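Local coordinates for periplasmic binding protein/LacI transcriptional regulator (Burkholderia multivorans, PDB 4YLE), which probably binds a simple sugar in the periplasm as the solute-binding component of an ABC transporter, at residues A[73-77]-A[203-207]; A[123-127]-A[175-179]; A[141-145]-A[307-311]. All coordinates share one frame. Residue numbers count along the deposited sequence, not the author numbering.

Contact 1: residues A[73-77]-A[203-207]; sequences KDETD and GEWEI
Two successive residues without glycine's freedom, E204 and W205, adopt left-handed backbone conformations (phi/psi 52/28 and 76/3) and form the corners of a type I' turn from G203 to E206, closed by E206 N to G203 O at 3.0 Å. This turn faces a type I turn from D74 to D77, with E75 CA 6.4 Å from W205 CA. One direct hydrogen bond joins them: E75 N donates to E206 OE2 at 2.9 Å and 166°; the E206 side chain bends back to reach it (chi1 m, chi2 m). E75, also m,m, lays its CG 3.7 Å from W205 CB, and its CB sits at the indole edge; its carboxylate OE2 takes a hydrogen bond from N44. Water 1 links E75 OE2 (2.6 Å) to W205 O (2.7 Å), and water 2 links T76 OG1 (2.8 Å) to E206 OE2 (2.7 Å). In 73-77, D74 OD1 accepts from T76 N at 3.0 Å, an Asx turn, while K73 NZ, just before the turn, is salt-bridged to D74 OD2 (2.8 Å) and, weakly, D77 OD2 (3.2 Å). Here strand-to-helix loops of two lobes meet beside an unidentified ligand about 4 Å from the W205 side chain, as in a closed periplasmic binding protein.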
loop_
_atom_site.group_PDB
_atom_site.type_symbol
_atom_site.label_atom_id
_atom_site.label_comp_id
_atom_site.label_asym_id
_atom_site.label_seq_id
_atom_site.Cartn_x
_atom_site.Cartn_y
_atom_site.Cartn_z
ATOM N N LYS A 73 14.747 0.694 2.775
ATOM C CA LYS A 73 15.170 -0.454 3.564
ATOM C C LYS A 73 14.104 -0.955 4.507
ATOM O O LYS A 73 14.234 -2.059 5.028
ATOM C CB LYS A 73 16.417 -0.114 4.367
ATOM C CG LYS A 73 16.143 0.871 5.489
ATOM C CD LYS A 73 17.403 1.129 6.331
ATOM C CE LYS A 73 17.289 2.423 7.125
ATOM N NZ LYS A 73 15.934 2.654 7.731
ATOM N N ASP A 74 13.102 -0.110 4.767
ATOM C CA ASP A 74 11.925 -0.489 5.552
ATOM C C ASP A 74 10.757 0.453 5.213
ATOM O O ASP A 74 10.886 1.351 4.390
ATOM C CB ASP A 74 12.235 -0.501 7.064
ATOM C CG ASP A 74 12.713 0.836 7.578
ATOM O OD1 ASP A 74 12.006 1.831 7.340
ATOM O OD2 ASP A 74 13.790 0.887 8.224
ATOM N N GLU A 75 9.600 0.229 5.822
ATOM C CA GLU A 75 8.395 0.930 5.400
ATOM C C GLU A 75 8.305 2.357 5.926
ATOM O O GLU A 75 7.428 3.112 5.521
ATOM C CB GLU A 75 7.160 0.144 5.853
ATOM C CG GLU A 75 7.081 -1.253 5.242
ATOM C CD GLU A 75 6.501 -1.262 3.851
ATOM O OE1 GLU A 75 6.435 -0.184 3.216
ATOM O OE2 GLU A 75 6.110 -2.355 3.392
ATOM N N THR A 76 9.210 2.729 6.814
ATOM C CA THR A 76 9.115 4.030 7.465
ATOM C C THR A 76 10.301 4.914 7.145
ATOM O O THR A 76 10.474 5.950 7.773
ATOM C CB THR A 76 9.010 3.883 8.987
ATOM O OG1 THR A 76 10.077 3.048 9.464
ATOM C CG2 THR A 76 7.687 3.279 9.351
ATOM N N ASP A 77 11.130 4.515 6.181
ATOM C CA ASP A 77 12.331 5.299 5.893
ATOM C C ASP A 77 12.012 6.381 4.880
ATOM O O ASP A 77 12.557 6.405 3.768
ATOM C CB ASP A 77 13.495 4.443 5.378
ATOM C CG ASP A 77 14.834 5.171 5.496
ATOM O OD1 ASP A 77 14.818 6.352 5.894
ATOM O OD2 ASP A 77 15.899 4.592 5.193
ATOM N N GLY A 203 0.740 -0.898 13.264
ATOM C CA GLY A 203 1.845 -1.819 13.172
ATOM C C GLY A 203 2.843 -1.369 12.109
ATOM O O GLY A 203 3.733 -2.129 11.764
ATOM N N GLU A 204 2.673 -0.145 11.620
ATOM C CA GLU A 204 3.607 0.551 10.722
ATOM C C GLU A 204 4.019 -0.247 9.466
ATOM O O GLU A 204 5.114 -0.068 8.952
ATOM C CB GLU A 204 4.860 0.953 11.506
ATOM C CG GLU A 204 4.556 2.060 12.515
ATOM C CD GLU A 204 5.679 2.272 13.460
ATOM O OE1 GLU A 204 6.830 2.308 12.981
ATOM O OE2 GLU A 204 5.414 2.383 14.674
ATOM N N TRP A 205 3.116 -1.121 9.038
ATOM C CA TRP A 205 3.215 -1.949 7.839
ATOM C C TRP A 205 4.158 -3.127 8.004
ATOM O O TRP A 205 4.373 -3.872 7.039
ATOM C CB TRP A 205 3.676 -1.155 6.612
ATOM C CG TRP A 205 2.832 -0.016 6.125
ATOM C CD1 TRP A 205 3.256 1.253 5.880
ATOM C CD2 TRP A 205 1.437 -0.052 5.737
ATOM N NE1 TRP A 205 2.226 2.011 5.382
ATOM C CE2 TRP A 205 1.103 1.234 5.276
ATOM C CE3 TRP A 205 0.449 -1.039 5.754
ATOM C CZ2 TRP A 205 -0.180 1.562 4.831
ATOM C CZ3 TRP A 205 -0.826 -0.719 5.289
ATOM C CH2 TRP A 205 -1.124 0.574 4.838
ATOM N N GLU A 206 4.716 -3.293 9.203
ATOM C CA GLU A 206 5.765 -4.276 9.455
ATOM C C GLU A 206 5.291 -5.526 10.208
ATOM O O GLU A 206 4.396 -5.473 11.055
ATOM C CB GLU A 206 6.912 -3.639 10.258
ATOM C CG GLU A 206 7.494 -2.345 9.663
ATOM C CD GLU A 206 8.455 -2.526 8.491
ATOM O OE1 GLU A 206 8.613 -3.637 7.927
ATOM O OE2 GLU A 206 9.066 -1.498 8.109
ATOM N N ILE A 207 5.951 -6.638 9.914
ATOM C CA ILE A 207 5.661 -7.907 10.566
ATOM C C ILE A 207 5.846 -7.817 12.067
ATOM O O ILE A 207 4.955 -8.205 12.849
ATOM C CB ILE A 207 6.568 -9.037 10.029
ATOM C CG1 ILE A 207 6.305 -9.239 8.536
ATOM C CG2 ILE A 207 6.333 -10.322 10.809
ATOM C CD1 ILE A 207 7.215 -10.300 7.863
HETATM O O HOH W 1 6.205 -4.328 5.131
HETATM O O HOH W 2 9.651 0.308 9.981
#

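Contact 2: residues A[123-127]-A[175-179]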
loop_
_atom_site.group_PDB
_atom_site.type_symbol
_atom_site.label_atom_id
_atom_site.label_comp_id
_atom_site.label_asym_id
_atom_site.label_seq_id
_atom_site.Cartn_x
_atom_site.Cartn_y
_atom_site.Cartn_z
ATOM N N ILE A 123 1.546 6.689 -7.424
ATOM C CA ILE A 123 0.824 5.428 -7.303
ATOM C C ILE A 123 0.696 4.941 -5.861
ATOM O O ILE A 123 1.391 5.444 -4.996
ATOM C CB ILE A 123 1.492 4.303 -8.114
ATOM C CG1 ILE A 123 2.848 3.892 -7.512
ATOM C CG2 ILE A 123 1.657 4.739 -9.611
ATOM C CD1 ILE A 123 3.545 2.709 -8.258
ATOM N N ASP A 124 -0.227 3.983 -5.646
ATOM C CA ASP A 124 -0.352 3.191 -4.400
ATOM C C ASP A 124 -0.954 4.005 -3.259
ATOM O O ASP A 124 -2.111 3.807 -2.873
ATOM C CB ASP A 124 1.004 2.619 -3.999
ATOM C CG ASP A 124 0.953 1.825 -2.698
ATOM O OD1 ASP A 124 -0.129 1.362 -2.335
ATOM O OD2 ASP A 124 2.011 1.650 -2.049
ATOM N N ASN A 125 -0.172 4.940 -2.741
ATOM C CA ASN A 125 -0.585 5.751 -1.619
ATOM C C ASN A 125 -0.667 7.200 -2.051
ATOM O O ASN A 125 0.322 7.786 -2.454
ATOM C CB ASN A 125 0.395 5.611 -0.470
ATOM C CG ASN A 125 0.109 6.566 0.642
ATOM O OD1 ASN A 125 -1.061 6.806 1.004
ATOM N ND2 ASN A 125 1.179 7.130 1.234
ATOM N N ARG A 126 -1.847 7.774 -1.966
ATOM C CA ARG A 126 -2.059 9.089 -2.518
ATOM C C ARG A 126 -1.432 10.174 -1.657
ATOM O O ARG A 126 -1.607 10.199 -0.444
ATOM C CB ARG A 126 -3.549 9.350 -2.696
ATOM C CG ARG A 126 -3.853 10.509 -3.624
ATOM C CD ARG A 126 -5.297 10.921 -3.493
ATOM N NE ARG A 126 -6.202 9.825 -3.831
ATOM C CZ ARG A 126 -6.889 9.735 -4.967
ATOM N NH1 ARG A 126 -6.800 10.684 -5.906
ATOM N NH2 ARG A 126 -7.681 8.685 -5.158
ATOM N N LEU A 127 -0.682 11.061 -2.311
ATOM C CA LEU A 127 -0.174 12.272 -1.692
ATOM C C LEU A 127 -1.318 13.111 -1.181
ATOM O O LEU A 127 -2.413 13.076 -1.727
ATOM C CB LEU A 127 0.655 13.063 -2.696
ATOM C CG LEU A 127 1.942 12.367 -3.121
ATOM C CD1 LEU A 127 2.503 13.051 -4.354
ATOM C CD2 LEU A 127 2.973 12.346 -1.992
ATOM N N THR A 175 0.040 8.155 8.952
ATOM C CA THR A 175 0.092 9.369 8.151
ATOM C C THR A 175 0.022 9.069 6.656
ATOM O O THR A 175 0.435 9.878 5.818
ATOM C CB THR A 175 1.364 10.127 8.443
ATOM O OG1 THR A 175 2.471 9.248 8.237
ATOM C CG2 THR A 175 1.361 10.628 9.901
ATOM N N THR A 176 -0.470 7.888 6.314
ATOM C CA THR A 176 -0.668 7.578 4.905
ATOM C C THR A 176 -2.139 7.472 4.613
ATOM O O THR A 176 -2.929 6.967 5.410
ATOM C CB THR A 176 0.051 6.281 4.464
ATOM O OG1 THR A 176 -0.437 5.148 5.204
ATOM C CG2 THR A 176 1.534 6.421 4.667
ATOM N N THR A 177 -2.499 7.983 3.448
ATOM C CA THR A 177 -3.857 7.877 2.990
ATOM C C THR A 177 -4.290 6.419 2.923
ATOM O O THR A 177 -5.394 6.084 3.350
ATOM C CB THR A 177 -4.009 8.552 1.622
ATOM O OG1 THR A 177 -3.527 9.885 1.727
ATOM C CG2 THR A 177 -5.458 8.551 1.175
ATOM N N ASN A 178 -3.436 5.526 2.431
ATOM C CA ASN A 178 -3.934 4.174 2.224
ATOM C C ASN A 178 -4.151 3.461 3.554
ATOM O O ASN A 178 -5.096 2.700 3.689
ATOM C CB ASN A 178 -3.051 3.354 1.259
ATOM C CG ASN A 178 -1.612 3.241 1.668
ATOM O OD1 ASN A 178 -1.080 4.039 2.421
ATOM N ND2 ASN A 178 -0.946 2.230 1.114
ATOM N N ALA A 179 -3.326 3.758 4.550
ATOM C CA ALA A 179 -3.540 3.203 5.893
ATOM C C ALA A 179 -4.873 3.671 6.472
ATOM O O ALA A 179 -5.663 2.858 6.976
ATOM C CB ALA A 179 -2.420 3.575 6.795
#
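Backbone first: at D124 (phi/psi 74/-72) the chain makes a classic gamma turn, N125 N bonding back to I123 O at 2.8 Å, and then runs extended through N125, R126 and L127. Opposite it, T175 and T176 lead into the first turn of helix 177-193, with T176 at the N-cap position. The two backbones come close, N125 CA to N178 CA 5.3 Å and R126 CA to T177 CA 5.9 Å.

The key side chain is N125. Its OD1 accepts a hydrogen bond from N178 N (3.1 Å, 151°), using one of the amides that the first helical turn has no carbonyl of its own to satisfy. N125 ND2 bonds to P100 O and rests 3.5 Å from T176 CG2. One residue on in the loop, R126 O accepts from T177 OG1 at 2.9 Å, so a side chain from the helix answers the one from the loop. The two amide oxygens N125 OD1 and N178 OD1 are also 3.1 Å apart, but both are acceptors and share no bond. D124 OD1 and N178 ND2 stand 3.6 Å apart, and both reach the same oxygen of the unidentified ligand: D124 hydrogen-bonds it, N178 does so weakly, and D124 OD2 is salt-bridged to K40. The contact therefore forms part of the ligand-site wall.

S103 reinforces the junction, its OG reaching both R126 O and T177 N. Around it, I123 packs on V142 of strand 141-144 and M50 of helix 45-60, L127 fills against helix 107-115, and W205 lies against T176 and N178 at the start of helix 177-193.

Contact 3: residues A[141-145]-A[307-311]; sequences FVGPD and VETPV
V307, T309 and V142 lose the largest areas here, and they frame the pairing of strand 308-314, parallel to strand 141-144, the two segments running 31° apart end to end. V307 CA is 5.0 Å from V142 CA, and the bridge pairs G143 with E308 (CA-CA 5.4 Å). The ladder begins loosely: V307 N reaches F141 O at 3.4 Å and G143 N reaches V307 O at 3.3 Å, both weak, before T309 N makes a sound bond to G143 O (3.0 Å, 165°). CA-H...O contacts support it, V142 CA to V307 O at 3.5 Å and E308 CA to G143 O at 3.4 Å.

V142 and V307, both t, meet CG2 to CB at 4.0 Å, and V142 CG1 touches T309 CG2 at 4.0 Å. With chi1 p, T309 sets OG1 3.0 Å from G143 C, against the peptide leading to P144, whose nitrogen has no hydrogen to offer. P144 CB instead packs on V311 CG2 at 3.4 Å.

Past the proline, water takes over. Water 3 accepts from D145 N (3.0 Å) and donates to T309 O and E308 OE2 (2.7 Å each); water 4 donates to D145 OD2 (2.9 Å) and E308 OE1 (2.7 Å). D145 OD1 caps the following helix at K148 N.

Helix 279-295 packs over V142 through F285 and T289. Both strands lead from one lobe towards the other, as do the parallel crossover strands in the hinge of type I periplasmic binding proteins.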
loop_
_atom_site.group_PDB
_atom_site.type_symbol
_atom_site.label_atom_id
_atom_site.label_comp_id
_atom_site.label_asym_id
_atom_site.label_seq_id
_atom_site.Cartn_x
_atom_site.Cartn_y
_atom_site.Cartn_z
ATOM N N PHE A 141 -2.933 10.434 -10.067
ATOM C CA PHE A 141 -2.870 9.270 -9.190
ATOM C C PHE A 141 -3.350 8.043 -9.933
ATOM O O PHE A 141 -4.356 8.103 -10.656
ATOM C CB PHE A 141 -3.709 9.506 -7.919
ATOM C CG PHE A 141 -3.631 8.357 -6.954
ATOM C CD1 PHE A 141 -2.442 8.067 -6.330
ATOM C CD2 PHE A 141 -4.714 7.536 -6.724
ATOM C CE1 PHE A 141 -2.342 6.962 -5.459
ATOM C CE2 PHE A 141 -4.610 6.460 -5.854
ATOM C CZ PHE A 141 -3.432 6.183 -5.244
ATOM N N VAL A 142 -2.581 6.962 -9.792
ATOM C CA VAL A 142 -2.966 5.617 -10.199
ATOM C C VAL A 142 -2.923 4.705 -8.987
ATOM O O VAL A 142 -1.868 4.470 -8.407
ATOM C CB VAL A 142 -2.019 5.098 -11.288
ATOM C CG1 VAL A 142 -2.393 3.688 -11.714
ATOM C CG2 VAL A 142 -2.000 6.053 -12.464
ATOM N N GLY A 143 -4.080 4.214 -8.574
ATOM C CA GLY A 143 -4.137 3.249 -7.509
ATOM C C GLY A 143 -5.570 2.955 -7.131
ATOM O O GLY A 143 -6.531 3.458 -7.757
ATOM N N PRO A 144 -5.721 2.136 -6.091
ATOM C CA PRO A 144 -7.024 1.641 -5.657
ATOM C C PRO A 144 -7.761 2.531 -4.685
ATOM O O PRO A 144 -7.202 3.391 -4.005
ATOM C CB PRO A 144 -6.665 0.337 -4.978
ATOM C CG PRO A 144 -5.343 0.616 -4.360
ATOM C CD PRO A 144 -4.627 1.416 -5.423
ATOM N N ASP A 145 -9.050 2.242 -4.586
ATOM C CA ASP A 145 -9.879 2.807 -3.545
ATOM C C ASP A 145 -9.736 1.860 -2.355
ATOM O O ASP A 145 -10.335 0.769 -2.334
ATOM C CB ASP A 145 -11.333 2.929 -4.001
ATOM C CG ASP A 145 -12.239 3.499 -2.929
ATOM O OD1 ASP A 145 -11.992 3.222 -1.737
ATOM O OD2 ASP A 145 -13.228 4.217 -3.263
ATOM N N VAL A 307 -7.214 7.488 -12.356
ATOM C CA VAL A 307 -7.190 6.094 -12.793
ATOM C C VAL A 307 -7.325 5.169 -11.596
ATOM O O VAL A 307 -6.359 4.968 -10.851
ATOM C CB VAL A 307 -5.886 5.737 -13.532
ATOM C CG1 VAL A 307 -5.874 4.242 -13.931
ATOM C CG2 VAL A 307 -5.683 6.641 -14.741
ATOM N N GLU A 308 -8.520 4.614 -11.398
ATOM C CA GLU A 308 -8.715 3.692 -10.287
ATOM C C GLU A 308 -8.389 2.289 -10.734
ATOM O O GLU A 308 -8.925 1.810 -11.730
ATOM C CB GLU A 308 -10.141 3.736 -9.749
ATOM C CG GLU A 308 -10.287 2.905 -8.471
ATOM C CD GLU A 308 -11.692 2.909 -7.928
ATOM O OE1 GLU A 308 -12.266 4.006 -7.859
ATOM O OE2 GLU A 308 -12.214 1.816 -7.587
ATOM N N THR A 309 -7.529 1.624 -9.975
ATOM C CA THR A 309 -7.188 0.239 -10.261
ATOM C C THR A 309 -7.993 -0.635 -9.313
ATOM O O THR A 309 -8.332 -0.188 -8.207
ATOM C CB THR A 309 -5.679 -0.022 -10.109
ATOM O OG1 THR A 309 -5.213 0.526 -8.882
ATOM C CG2 THR A 309 -4.886 0.643 -11.194
ATOM N N PRO A 310 -8.323 -1.868 -9.736
ATOM C CA PRO A 310 -9.279 -2.653 -8.951
ATOM C C PRO A 310 -8.679 -3.362 -7.746
ATOM O O PRO A 310 -7.476 -3.536 -7.643
ATOM C CB PRO A 310 -9.784 -3.682 -9.960
ATOM C CG PRO A 310 -8.610 -3.871 -10.886
ATOM C CD PRO A 310 -7.990 -2.526 -11.010
ATOM N N VAL A 311 -9.561 -3.766 -6.837
ATOM C CA VAL A 311 -9.179 -4.587 -5.697
ATOM C C VAL A 311 -10.143 -5.780 -5.590
ATOM O O VAL A 311 -11.346 -5.598 -5.583
ATOM C CB VAL A 311 -9.231 -3.794 -4.406
ATOM C CG1 VAL A 311 -8.855 -4.697 -3.238
ATOM C CG2 VAL A 311 -8.302 -2.614 -4.463
HETATM O O HOH W 3 -10.315 0.224 -6.414
HETATM O O HOH W 4 -14.218 4.241 -6.019
#

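Contact 2 lies between the other two, its centre about 14 Å from that of contact 1 and about 11 Å from that of contact 3; the centres of contacts 1 and 3 are about 22 Å apart, on opposite sides of the chain's centre. W205 of contact 1 packs on T176, N178 and A179 of contact 2, while D124 N approaches V142 O (3.2 Å), a probable hydrogen bond that ties contact 2 to the strand of contact 3. Along the chain, contact 2 nests inside the loop closed by contact 1, and contact 3 alternates with both. Thus contacts 1 and 2 join the lobes across the cleft beside the ligand, and contact 3 marks the hinge, consistent with a closed, ligand-holding conformation.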